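Long-range contacts in glycerol kinase, putative (Plasmodium falciparum, PDB 2W40), which probably catalyses the ATP-dependent phosphorylation of glycerol to sn-glycerol 3-phosphate, the entry step of glycerol breakdown, as an FGGY-family kinase: residues C[42-47]-C[107-112]; C[85-90]-C[100-105]; C[387-392]-C[425-430]; C[430-435]-C[483-488]. All blocks are in the same frame, centred on the assembly; numbering follows the deposited sequence. Where two conformers were deposited one is given.

Contacts 1 and 2 lie in the N-terminal FGGY domain and touch each other. Both reach the small antiparallel pair of strands 46-47 and 102-103. Contact 2 is buried and meets bound glycerol, whereas contact 1 is only partly buried. Contacts 3 and 4 lie on the C-terminal side and share Ile430 and helix 421-431. Contact 3 is buried helix packing, and contact 4 lies farther out, where that helix ends. The chemistry follows the place. Contact 1 is ruled by charge and a stacked cation, contact 2 by backbone bonds, contact 3 by apolar and aromatic groups, and contact 4 by one arginine on a carbonyl. Centres of contacts 2 and 4 are about 37 Å apart.

Contact 1 (C[42-47]-C[107-112]); sequences PGWYEH and DTRVEE. With EDO (1,2-ethanediol), chain B; EDO (1,2-ethanediol), chain D.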
# COMPACT_ATOMS: atom_id res chain seq x y z
N PRO C 42 -6.04 -3.64 15.81
CA PRO C 42 -4.97 -2.68 15.52
C PRO C 42 -4.13 -2.36 16.76
O PRO C 42 -4.65 -2.02 17.84
CB PRO C 42 -5.70 -1.44 14.95
CG PRO C 42 -6.87 -2.06 14.37
CD PRO C 42 -7.33 -3.12 15.30
N GLY C 43 -2.83 -2.62 16.63
CA GLY C 43 -1.92 -2.30 17.73
C GLY C 43 -1.65 -3.48 18.67
O GLY C 43 -0.60 -3.48 19.33
N TRP C 44 -2.45 -4.57 18.62
CA TRP C 44 -2.22 -5.67 19.54
C TRP C 44 -1.24 -6.63 18.88
O TRP C 44 -1.31 -6.88 17.66
CB TRP C 44 -3.51 -6.43 19.78
CG TRP C 44 -4.45 -5.69 20.67
CD1 TRP C 44 -4.58 -4.32 20.80
CD2 TRP C 44 -5.26 -6.27 21.67
NE1 TRP C 44 -5.51 -4.03 21.78
CE2 TRP C 44 -5.92 -5.20 22.35
CE3 TRP C 44 -5.53 -7.58 22.07
CZ2 TRP C 44 -6.78 -5.44 23.39
CZ3 TRP C 44 -6.44 -7.80 23.09
CH2 TRP C 44 -7.03 -6.72 23.76
N TYR C 45 -0.33 -7.19 19.69
CA TYR C 45 0.67 -8.14 19.23
C TYR C 45 0.98 -9.04 20.42
O TYR C 45 1.56 -8.61 21.43
CB TYR C 45 1.91 -7.43 18.73
CG TYR C 45 2.72 -8.17 17.69
CD1 TYR C 45 3.08 -7.61 16.45
CD2 TYR C 45 3.16 -9.46 17.96
CE1 TYR C 45 3.96 -8.32 15.55
CE2 TYR C 45 3.99 -10.18 17.11
CZ TYR C 45 4.41 -9.58 15.90
OH TYR C 45 5.20 -10.22 15.03
N GLU C 46 0.56 -10.31 20.27
CA GLU C 46 0.73 -11.31 21.29
C GLU C 46 1.36 -12.63 20.77
O GLU C 46 1.30 -13.00 19.56
CB GLU C 46 -0.64 -11.66 21.87
CG GLU C 46 -1.36 -10.50 22.50
CD GLU C 46 -2.76 -10.76 23.10
OE1 GLU C 46 -3.28 -11.87 23.06
OE2 GLU C 46 -3.33 -9.76 23.60
N HIS C 47 1.97 -13.34 21.72
CA HIS C 47 2.43 -14.73 21.48
C HIS C 47 1.74 -15.64 22.53
O HIS C 47 1.50 -15.25 23.66
CB HIS C 47 3.93 -14.85 21.68
CG HIS C 47 4.78 -14.11 20.66
ND1 HIS C 47 6.04 -13.63 20.97
CD2 HIS C 47 4.56 -13.78 19.36
CE1 HIS C 47 6.54 -13.01 19.91
NE2 HIS C 47 5.67 -13.09 18.92
N ASP C 107 3.82 -4.69 20.41
CA ASP C 107 2.45 -4.30 20.76
C ASP C 107 2.46 -2.81 21.09
O ASP C 107 3.34 -2.32 21.75
CB ASP C 107 2.00 -5.11 22.00
CG ASP C 107 0.54 -4.91 22.37
OD1 ASP C 107 -0.31 -5.78 22.04
OD2 ASP C 107 0.30 -3.85 22.98
N THR C 108 1.41 -2.14 20.65
CA THR C 108 1.28 -0.71 20.93
C THR C 108 -0.06 -0.28 21.54
O THR C 108 -0.44 0.91 21.47
CB THR C 108 1.48 0.10 19.62
OG1 THR C 108 0.58 -0.35 18.59
CG2 THR C 108 2.92 0.02 19.13
N ARG C 109 -0.78 -1.21 22.17
CA ARG C 109 -2.08 -0.94 22.73
C ARG C 109 -1.98 0.09 23.84
O ARG C 109 -3.03 0.68 24.25
CB ARG C 109 -2.76 -2.23 23.30
CG ARG C 109 -2.39 -2.64 24.67
CD ARG C 109 -2.80 -4.06 25.02
NE ARG C 109 -2.28 -5.11 24.21
CZ ARG C 109 -2.72 -6.34 24.24
NH1 ARG C 109 -3.75 -6.69 25.04
NH2 ARG C 109 -2.20 -7.24 23.46
N VAL C 110 -0.76 0.23 24.42
CA VAL C 110 -0.62 1.15 25.55
C VAL C 110 -0.37 2.60 25.16
O VAL C 110 -0.02 3.43 26.05
CB VAL C 110 0.47 0.62 26.53
CG1 VAL C 110 0.13 -0.85 27.03
CG2 VAL C 110 1.86 0.67 25.84
N GLU C 111 -0.50 2.90 23.87
CA GLU C 111 -0.28 4.29 23.37
C GLU C 111 -1.02 5.30 24.25
O GLU C 111 -0.46 6.27 24.68
CB GLU C 111 -0.74 4.37 21.91
CG GLU C 111 -0.68 5.78 21.23
CD GLU C 111 -1.27 5.80 19.78
OE1 GLU C 111 -1.64 4.74 19.16
OE2 GLU C 111 -1.35 6.91 19.21
N GLU C 112 -2.31 5.05 24.47
CA GLU C 112 -3.14 5.99 25.26
C GLU C 112 -2.61 6.23 26.70
O GLU C 112 -2.47 7.39 27.16
CB GLU C 112 -4.64 5.60 25.23
CG GLU C 112 -5.48 6.42 26.19
CD GLU C 112 -6.99 6.14 26.15
OE1 GLU C 112 -7.43 5.04 25.69
OE2 GLU C 112 -7.74 7.01 26.63
C1 EDO B . -0.40 -5.08 15.93
O1 EDO B . -1.55 -4.52 15.02
C2 EDO B . 1.06 -4.48 16.21
O2 EDO B . 1.58 -3.47 17.19
C1 EDO D . -7.79 -11.22 25.07
O1 EDO D . -7.71 -9.82 25.67
C2 EDO D . -6.90 -11.94 23.98
O2 EDO D . -5.59 -12.59 24.37
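The loop ahead of strand 46-47 meets the turn ahead of helix 111-118, Gly43 beside Thr108 and Tyr45 beside Asp107, tied by a nearly straight backbone bond from Thr108 N to Gly43 O (2.8 Å, 176°) that lies in the carbonyl plane. Gly43 has a positive phi of 95°, at which a side chain would jam against the preceding carbonyl.

Asp107 puts CG anti to its backbone N. Asp107 OD1 accepts from Tyr45 N at 2.7 Å, from above the carboxylate plane. The same oxygen accepts from Arg109 NE and NH2. Asp107 OD2 accepts from Arg109 NE and, closing an Asx turn, from Arg109 N at 3.0 Å. Both oxygens are thus gripped more than once.

The Arg109 chain starts in the crowded position between N and the carbonyl carbon and bends at chi3. Its guanidinium lies flat on one face of Trp44, planes 17° apart, with Arg109 CZ 3.8 Å from the centroid of the six-membered ring: a cation-pi stack. At the guanidinium edge, Glu46 OE2 accepts from Arg109 NH2 at 2.8 Å through its anti lone pair. Two carboxylates therefore flank one cation, which probably favours the charged forms of all three.

Tyr100 OH bonds to both Glu46 and Arg109. Trp145 of helix 140-149 adds a second cation-pi partner to Arg109. The segment 42-47 runs into strand 46-47, paired with strand 102-103, while the Thr108-Glu111 turn leads into helix 111-118.

Contact 2 (C[85-90]-C[100-105]); sequences RETVII and YNAIVW. With EDO (1,2-ethanediol), chain D.
Val88 and Ile103 form a single antiparallel hydrogen-bonded pair. Val88 N gives to Ile103 O at 3.0 Å, from above the carbonyl plane. Ile103 N gives back to Val88 O at 3.0 Å, in the plane of the Val88 carbonyl.

Beside this pair, Thr87 holds OG1 next to its own backbone N (chi1 -65°). Thr87 OG1 accepts from Trp105 N at 3.1 Å and also lies at the edge of the Trp105 ring. Its CG2 turns to the Ala102 methyl. Ile89 CG1 presses on the same methyl, at a tight 3.4 Å from Ala102 CB. On the Ile90 side a water bridges Ile90 N and Tyr100 O, where the two chain segments have drawn apart. Glu86 OE1 reaches Trp105 CB at 3.5 Å.

Further out, Gln84 holds Thr87 OG1, and Thr13 bonds Trp105 NE1. Arg189 forms a salt bridge with Glu86 OE2, and Glu308 does so with Arg85. Helix 140-149 packs on Ile90 and Ile103.

Glycerol is bound through Glu86 OE1 and the backbone N of Arg85. The loop that leads into this pairing thus carries glycerol-binding groups. The bridge with Arg189 would favour an ionised Glu86, well suited to accept from a substrate hydroxyl.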
# COMPACT_ATOMS: atom_id res chain seq x y z
N ARG C 85 13.48 -9.33 23.58
CA ARG C 85 13.42 -8.55 24.79
C ARG C 85 11.98 -7.92 24.93
O ARG C 85 11.20 -7.99 23.96
CB ARG C 85 14.48 -7.51 24.76
CG ARG C 85 15.91 -8.09 24.65
CD ARG C 85 17.04 -7.03 24.36
NE ARG C 85 16.69 -6.35 23.14
CZ ARG C 85 17.21 -5.19 22.74
NH1 ARG C 85 18.23 -4.65 23.41
NH2 ARG C 85 16.67 -4.54 21.72
N GLU C 86 11.71 -7.28 26.09
CA GLU C 86 10.54 -6.46 26.40
C GLU C 86 9.23 -7.26 26.52
O GLU C 86 8.40 -6.97 27.34
CB GLU C 86 10.36 -5.29 25.48
CG GLU C 86 11.50 -4.26 25.45
CD GLU C 86 12.58 -4.54 24.41
OE1 GLU C 86 12.33 -5.32 23.45
OE2 GLU C 86 13.69 -3.95 24.50
N THR C 87 9.06 -8.21 25.64
CA THR C 87 7.91 -9.10 25.63
C THR C 87 7.76 -9.63 27.07
O THR C 87 8.72 -10.03 27.71
CB THR C 87 8.17 -10.25 24.67
OG1 THR C 87 8.26 -9.69 23.35
CG2 THR C 87 7.04 -11.31 24.75
N VAL C 88 6.50 -9.61 27.54
CA VAL C 88 6.24 -9.87 28.98
C VAL C 88 5.07 -10.88 29.12
O VAL C 88 4.06 -10.83 28.38
CB VAL C 88 6.07 -8.57 29.83
CG1 VAL C 88 4.82 -7.83 29.36
CG2 VAL C 88 6.04 -8.87 31.33
N ILE C 89 5.28 -11.75 30.10
CA ILE C 89 4.25 -12.77 30.51
C ILE C 89 4.14 -12.62 32.05
O ILE C 89 5.12 -12.47 32.77
CB ILE C 89 4.62 -14.21 30.13
CG1 ILE C 89 4.90 -14.36 28.62
CG2 ILE C 89 3.50 -15.24 30.52
CD1 ILE C 89 5.95 -15.47 28.48
N ILE C 90 2.91 -12.72 32.52
CA ILE C 90 2.60 -12.78 33.97
C ILE C 90 1.93 -14.18 34.15
O ILE C 90 0.94 -14.55 33.45
CB ILE C 90 1.71 -11.63 34.50
CG1 ILE C 90 2.36 -10.28 34.12
CG2 ILE C 90 1.46 -11.72 36.02
CD1 ILE C 90 1.59 -9.02 34.56
N TYR C 100 -2.26 -14.56 31.05
CA TYR C 100 -2.58 -13.93 29.82
C TYR C 100 -1.52 -14.31 28.82
O TYR C 100 -0.49 -14.77 29.21
CB TYR C 100 -2.60 -12.41 30.03
CG TYR C 100 -3.25 -11.66 28.83
CD1 TYR C 100 -4.61 -11.55 28.75
CD2 TYR C 100 -2.48 -11.04 27.82
CE1 TYR C 100 -5.21 -10.91 27.62
CE2 TYR C 100 -3.03 -10.38 26.78
CZ TYR C 100 -4.41 -10.28 26.66
OH TYR C 100 -5.07 -9.66 25.61
N ASN C 101 -1.78 -14.12 27.53
CA ASN C 101 -0.73 -14.29 26.50
C ASN C 101 0.49 -13.43 26.80
O ASN C 101 0.42 -12.43 27.49
CB ASN C 101 -1.22 -13.95 25.12
CG ASN C 101 -2.01 -15.09 24.40
OD1 ASN C 101 -2.80 -14.80 23.44
ND2 ASN C 101 -1.90 -16.27 24.86
N ALA C 102 1.61 -13.75 26.17
CA ALA C 102 2.71 -12.80 26.12
C ALA C 102 2.21 -11.56 25.32
O ALA C 102 1.67 -11.70 24.28
CB ALA C 102 3.97 -13.42 25.47
N ILE C 103 2.52 -10.34 25.81
CA ILE C 103 2.36 -9.13 25.07
C ILE C 103 3.74 -8.70 24.57
O ILE C 103 4.69 -8.51 25.36
CB ILE C 103 1.74 -7.98 25.90
CG1 ILE C 103 0.32 -8.39 26.39
CG2 ILE C 103 1.60 -6.73 25.00
CD1 ILE C 103 -0.38 -7.39 27.30
N VAL C 104 3.85 -8.70 23.23
CA VAL C 104 5.16 -8.63 22.54
C VAL C 104 5.65 -7.20 22.57
O VAL C 104 4.86 -6.21 22.68
CB VAL C 104 5.05 -9.26 21.11
CG1 VAL C 104 6.34 -9.32 20.35
CG2 VAL C 104 4.51 -10.71 21.20
N TRP C 105 6.96 -7.07 22.39
CA TRP C 105 7.62 -5.73 22.30
C TRP C 105 6.92 -4.83 21.26
O TRP C 105 6.96 -3.64 21.37
CB TRP C 105 9.13 -5.92 22.12
CG TRP C 105 9.54 -6.60 20.87
CD1 TRP C 105 9.75 -7.94 20.72
CD2 TRP C 105 9.91 -5.99 19.61
NE1 TRP C 105 10.22 -8.21 19.45
CE2 TRP C 105 10.33 -7.04 18.74
CE3 TRP C 105 10.04 -4.66 19.16
CZ2 TRP C 105 10.77 -6.77 17.38
CZ3 TRP C 105 10.50 -4.41 17.89
CH2 TRP C 105 10.85 -5.46 17.01
C1 EDO D . -7.79 -11.22 25.07
O1 EDO D . -7.71 -9.82 25.67
C2 EDO D . -6.90 -11.94 23.98
O2 EDO D . -5.59 -12.59 24.37
O HOH W 1 0.85 -12.63 30.45

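Contact 3 (C[387-392]-C[425-430]); sequences GIAFQL and QFNSDI
The Phe426 ring turns its edge to the face of Phe390 in an offset edge-to-face pair, with planes at 86° and centroids 5.8 Å apart. Its CZ leads, with Phe426 CZ 4.1 Å from Phe390 CZ. Farther along the same edge, Phe426 CD2 meets the methyl of Ala389, CB, at 3.6 Å. One face of Phe426 is covered by Ile430 CG1 of its own helix. Phe390 also stacks with Trp492 of helix 482-500.

Ile430 CG2 comes to the Phe390 ring obliquely, 3.8 Å from Phe390 CD1, and Ile430 CD1 touches CE1. Phe426 CG is anti to the backbone N (chi1 -171°), whereas Phe390 CG lies beside it.

The Ala389 methyl points at the partner helix and also touches the amide of Asn427, with Asn427 ND2 3.8 Å from Ala389 CB. The Leu392 side chain crosses that of Asn427 at about a right angle, and its CD2 touches OD1.

The segments 387-392 and 425-430, of helices 377-403 and 421-431, run in roughly the same direction, crossing at -32° with axes 9.0 Å apart. Such packing joins two helices of the C-terminal domain.

No hydrogen bond crosses this interface. Asn427 OD1 is bonded to Tyr268 OH, and ND2 to Phe423 O. Between the two segments apolar and aromatic packing carries the contact, consistent with its burial.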
# COMPACT_ATOMS: atom_id res chain seq x y z
N GLY C 387 13.03 1.99 3.29
CA GLY C 387 12.63 2.59 4.59
C GLY C 387 13.40 2.09 5.82
O GLY C 387 13.57 2.82 6.78
N ILE C 388 13.90 0.86 5.79
CA ILE C 388 14.81 0.37 6.84
C ILE C 388 16.06 1.23 6.88
O ILE C 388 16.48 1.71 7.95
CB ILE C 388 15.08 -1.15 6.71
CG1 ILE C 388 13.76 -1.99 6.67
CG2 ILE C 388 16.11 -1.63 7.80
CD1 ILE C 388 13.97 -3.47 6.36
N ALA C 389 16.70 1.36 5.70
CA ALA C 389 17.90 2.18 5.57
C ALA C 389 17.74 3.60 5.99
O ALA C 389 18.55 4.11 6.77
CB ALA C 389 18.50 2.04 4.15
N PHE C 390 16.64 4.22 5.52
CA PHE C 390 16.38 5.60 5.96
C PHE C 390 16.23 5.76 7.47
O PHE C 390 16.69 6.75 8.04
CB PHE C 390 15.14 6.13 5.24
CG PHE C 390 15.37 6.45 3.78
CD1 PHE C 390 16.34 7.39 3.36
CD2 PHE C 390 14.63 5.79 2.81
CE1 PHE C 390 16.50 7.66 1.98
CE2 PHE C 390 14.80 6.07 1.47
CZ PHE C 390 15.77 6.97 1.07
N GLN C 391 15.55 4.80 8.10
CA GLN C 391 15.43 4.84 9.55
C GLN C 391 16.81 4.65 10.25
O GLN C 391 17.13 5.33 11.26
CB GLN C 391 14.44 3.74 9.99
CG GLN C 391 12.95 4.10 9.76
CD GLN C 391 12.09 2.97 10.20
OE1 GLN C 391 11.64 2.95 11.32
NE2 GLN C 391 11.92 1.96 9.32
N LEU C 392 17.61 3.72 9.71
CA LEU C 392 18.92 3.47 10.27
C LEU C 392 19.78 4.72 10.18
O LEU C 392 20.53 5.04 11.08
CB LEU C 392 19.51 2.26 9.57
CG LEU C 392 20.79 1.80 10.26
CD1 LEU C 392 20.63 1.40 11.76
CD2 LEU C 392 21.48 0.71 9.42
N GLN C 425 24.26 -2.51 0.07
CA GLN C 425 24.87 -1.39 -0.64
C GLN C 425 24.04 -0.10 -0.43
O GLN C 425 24.57 0.94 -0.17
CB GLN C 425 25.04 -1.73 -2.11
CG GLN C 425 25.80 -0.61 -2.84
CD GLN C 425 27.22 -0.39 -2.31
OE1 GLN C 425 28.05 -1.28 -2.43
NE2 GLN C 425 27.48 0.76 -1.79
N PHE C 426 22.72 -0.26 -0.52
CA PHE C 426 21.80 0.89 -0.29
C PHE C 426 21.94 1.41 1.14
O PHE C 426 21.97 2.61 1.35
CB PHE C 426 20.36 0.49 -0.57
CG PHE C 426 19.43 1.63 -0.56
CD1 PHE C 426 19.30 2.46 -1.65
CD2 PHE C 426 18.67 1.96 0.55
CE1 PHE C 426 18.45 3.51 -1.67
CE2 PHE C 426 17.84 3.06 0.52
CZ PHE C 426 17.72 3.80 -0.59
N ASN C 427 22.03 0.50 2.11
CA ASN C 427 22.27 0.93 3.50
C ASN C 427 23.55 1.72 3.64
O ASN C 427 23.61 2.80 4.20
CB ASN C 427 22.31 -0.30 4.47
CG ASN C 427 20.92 -0.74 4.92
OD1 ASN C 427 20.55 -0.52 6.08
ND2 ASN C 427 20.15 -1.34 4.02
N SER C 428 24.64 1.17 3.04
CA SER C 428 25.96 1.85 3.14
C SER C 428 25.93 3.20 2.48
O SER C 428 26.41 4.19 3.07
CB SER C 428 27.06 1.00 2.52
OG SER C 428 28.31 1.67 2.67
N ASP C 429 25.25 3.26 1.30
CA ASP C 429 25.05 4.48 0.54
C ASP C 429 24.28 5.54 1.40
O ASP C 429 24.71 6.71 1.61
CB ASP C 429 24.29 4.22 -0.71
CG ASP C 429 25.07 3.58 -1.79
OD1 ASP C 429 26.31 3.42 -1.66
OD2 ASP C 429 24.41 3.21 -2.81
N ILE C 430 23.15 5.14 1.95
CA ILE C 430 22.30 6.14 2.66
C ILE C 430 22.85 6.52 4.02
O ILE C 430 22.80 7.71 4.38
CB ILE C 430 20.90 5.67 2.78
CG1 ILE C 430 20.23 5.62 1.43
CG2 ILE C 430 20.03 6.48 3.84
CD1 ILE C 430 20.14 6.95 0.56

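Contact 4 (C[430-435]-C[483-488]); sequences IINTKI and KKRKKK. With EDO (1,2-ethanediol), chain E; EDO (1,2-ethanediol), chain F.
The C-terminal end of helix 421-431 is held here by an arginine from helix 482-500. Asn432 is the first residue to leave the helix, with a positive phi of 46°, and the chain then heads for strand 435-438 of the C-terminal domain's sheet.

Arg485 is extended from CG to NE, its CG anti to the backbone N. That reach brings Arg485 NE to Ile430 O at 2.6 Å, from above the carbonyl plane. Arg485 NH2 adds a weak bond to Ile430 O at 3.1 Å. One carbonyl near the helix end therefore meets two donors of a cation, and the helix dipole would probably favour that charge there. Asn393 OD1 takes NH2 as well, linking helix 377-403 to the cluster.

Past the helix end, Thr433 OG1 gives a hydrogen bond to Ile431 O at 3.0 Å. Ile430 sends CD1 toward the aliphatic part of Lys488, crossing it at about a right angle, with Ile430 CD1 4.2 Å from Lys488 CB. Lys488 itself bends at chi4, and its NZ binds an ethanediol, probably from the crystallisation liquor.

Asn432 OD1 accepts from another ethanediol. Asn432 CB sits over the centre of one face of the Arg485 guanidinium, 3.7 Å from Arg485 CZ.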
# COMPACT_ATOMS: atom_id res chain seq x y z
N ILE C 430 23.15 5.14 1.95
CA ILE C 430 22.30 6.14 2.66
C ILE C 430 22.85 6.52 4.02
O ILE C 430 22.80 7.71 4.38
CB ILE C 430 20.90 5.67 2.78
CG1 ILE C 430 20.23 5.62 1.43
CG2 ILE C 430 20.03 6.48 3.84
CD1 ILE C 430 20.14 6.95 0.56
N ILE C 431 23.37 5.57 4.79
CA ILE C 431 23.98 5.91 6.13
C ILE C 431 25.40 6.49 6.02
O ILE C 431 25.94 6.89 7.08
CB ILE C 431 23.92 4.75 7.17
CG1 ILE C 431 24.96 3.64 6.91
CG2 ILE C 431 22.49 4.13 7.19
CD1 ILE C 431 24.96 2.44 7.87
N ASN C 432 25.96 6.46 4.79
CA ASN C 432 27.34 6.88 4.45
C ASN C 432 28.44 6.32 5.45
O ASN C 432 29.23 7.09 6.03
CB ASN C 432 27.41 8.36 4.34
CG ASN C 432 28.72 8.88 3.60
OD1 ASN C 432 29.37 8.17 2.81
ND2 ASN C 432 29.16 10.10 4.01
N THR C 433 28.41 5.02 5.64
CA THR C 433 29.23 4.33 6.62
C THR C 433 29.69 3.05 6.05
O THR C 433 28.90 2.35 5.37
CB THR C 433 28.46 4.04 7.97
OG1 THR C 433 27.96 5.28 8.61
CG2 THR C 433 29.33 3.28 9.03
N LYS C 434 30.98 2.74 6.26
CA LYS C 434 31.52 1.43 5.90
C LYS C 434 30.83 0.36 6.73
O LYS C 434 30.70 0.49 7.98
CB LYS C 434 33.10 1.32 6.13
CG LYS C 434 33.61 0.01 5.68
CD LYS C 434 35.15 -0.15 5.47
CE LYS C 434 35.90 -0.01 6.71
NZ LYS C 434 37.42 0.09 6.54
N ILE C 435 30.37 -0.67 6.09
CA ILE C 435 29.67 -1.81 6.72
C ILE C 435 30.53 -3.10 6.54
O ILE C 435 30.94 -3.40 5.42
CB ILE C 435 28.25 -1.99 6.17
CG1 ILE C 435 27.32 -0.86 6.63
CG2 ILE C 435 27.71 -3.41 6.52
CD1 ILE C 435 25.96 -0.97 5.99
N LYS C 483 25.02 14.50 -3.48
CA LYS C 483 23.83 15.11 -4.11
C LYS C 483 22.63 14.14 -4.12
O LYS C 483 21.47 14.53 -3.73
CB LYS C 483 24.13 15.67 -5.56
N LYS C 484 22.89 12.93 -4.58
CA LYS C 484 21.90 11.95 -4.76
C LYS C 484 21.39 11.57 -3.34
O LYS C 484 20.18 11.39 -3.13
CB LYS C 484 22.40 10.71 -5.43
CG LYS C 484 21.31 9.71 -5.64
CD LYS C 484 21.67 8.70 -6.67
CE LYS C 484 20.60 7.68 -6.94
NZ LYS C 484 20.72 7.21 -8.42
N ARG C 485 22.32 11.43 -2.39
CA ARG C 485 21.94 11.03 -1.03
C ARG C 485 21.02 12.07 -0.40
O ARG C 485 19.98 11.74 0.24
CB ARG C 485 23.17 10.84 -0.13
CG ARG C 485 22.87 10.40 1.31
CD ARG C 485 24.13 10.18 2.13
NE ARG C 485 23.88 9.93 3.55
CZ ARG C 485 24.39 10.54 4.62
NH1 ARG C 485 25.31 11.53 4.50
NH2 ARG C 485 24.03 10.12 5.84
N LYS C 486 21.39 13.34 -0.52
CA LYS C 486 20.60 14.43 0.04
C LYS C 486 19.25 14.47 -0.58
O LYS C 486 18.25 14.71 0.09
CB LYS C 486 21.32 15.74 -0.21
CG LYS C 486 22.15 16.14 0.87
CD LYS C 486 22.92 15.04 1.57
N LYS C 487 19.17 14.20 -1.86
CA LYS C 487 17.90 14.21 -2.55
C LYS C 487 17.00 13.10 -2.02
O LYS C 487 15.85 13.35 -1.73
CB LYS C 487 18.07 14.02 -4.04
CG LYS C 487 16.81 14.13 -4.78
CD LYS C 487 17.09 14.41 -6.26
CE LYS C 487 15.83 14.18 -7.18
NZ LYS C 487 16.01 14.82 -8.63
N LYS C 488 17.54 11.88 -1.93
CA LYS C 488 16.75 10.73 -1.46
C LYS C 488 16.29 10.94 -0.01
O LYS C 488 15.17 10.55 0.34
CB LYS C 488 17.60 9.45 -1.57
CG LYS C 488 17.72 9.05 -3.00
CD LYS C 488 18.31 7.64 -3.15
CE LYS C 488 18.16 7.08 -4.55
NZ LYS C 488 16.71 6.61 -4.72
C1 EDO E . 32.08 6.47 3.95
O1 EDO E . 31.88 7.23 2.77
C2 EDO E . 31.24 5.24 3.75
O2 EDO E . 31.89 4.27 2.94
C1 EDO F . 13.98 7.15 -2.29
O1 EDO F . 15.08 6.21 -2.43
C2 EDO F . 12.96 6.91 -3.42
O2 EDO F . 13.55 7.19 -4.73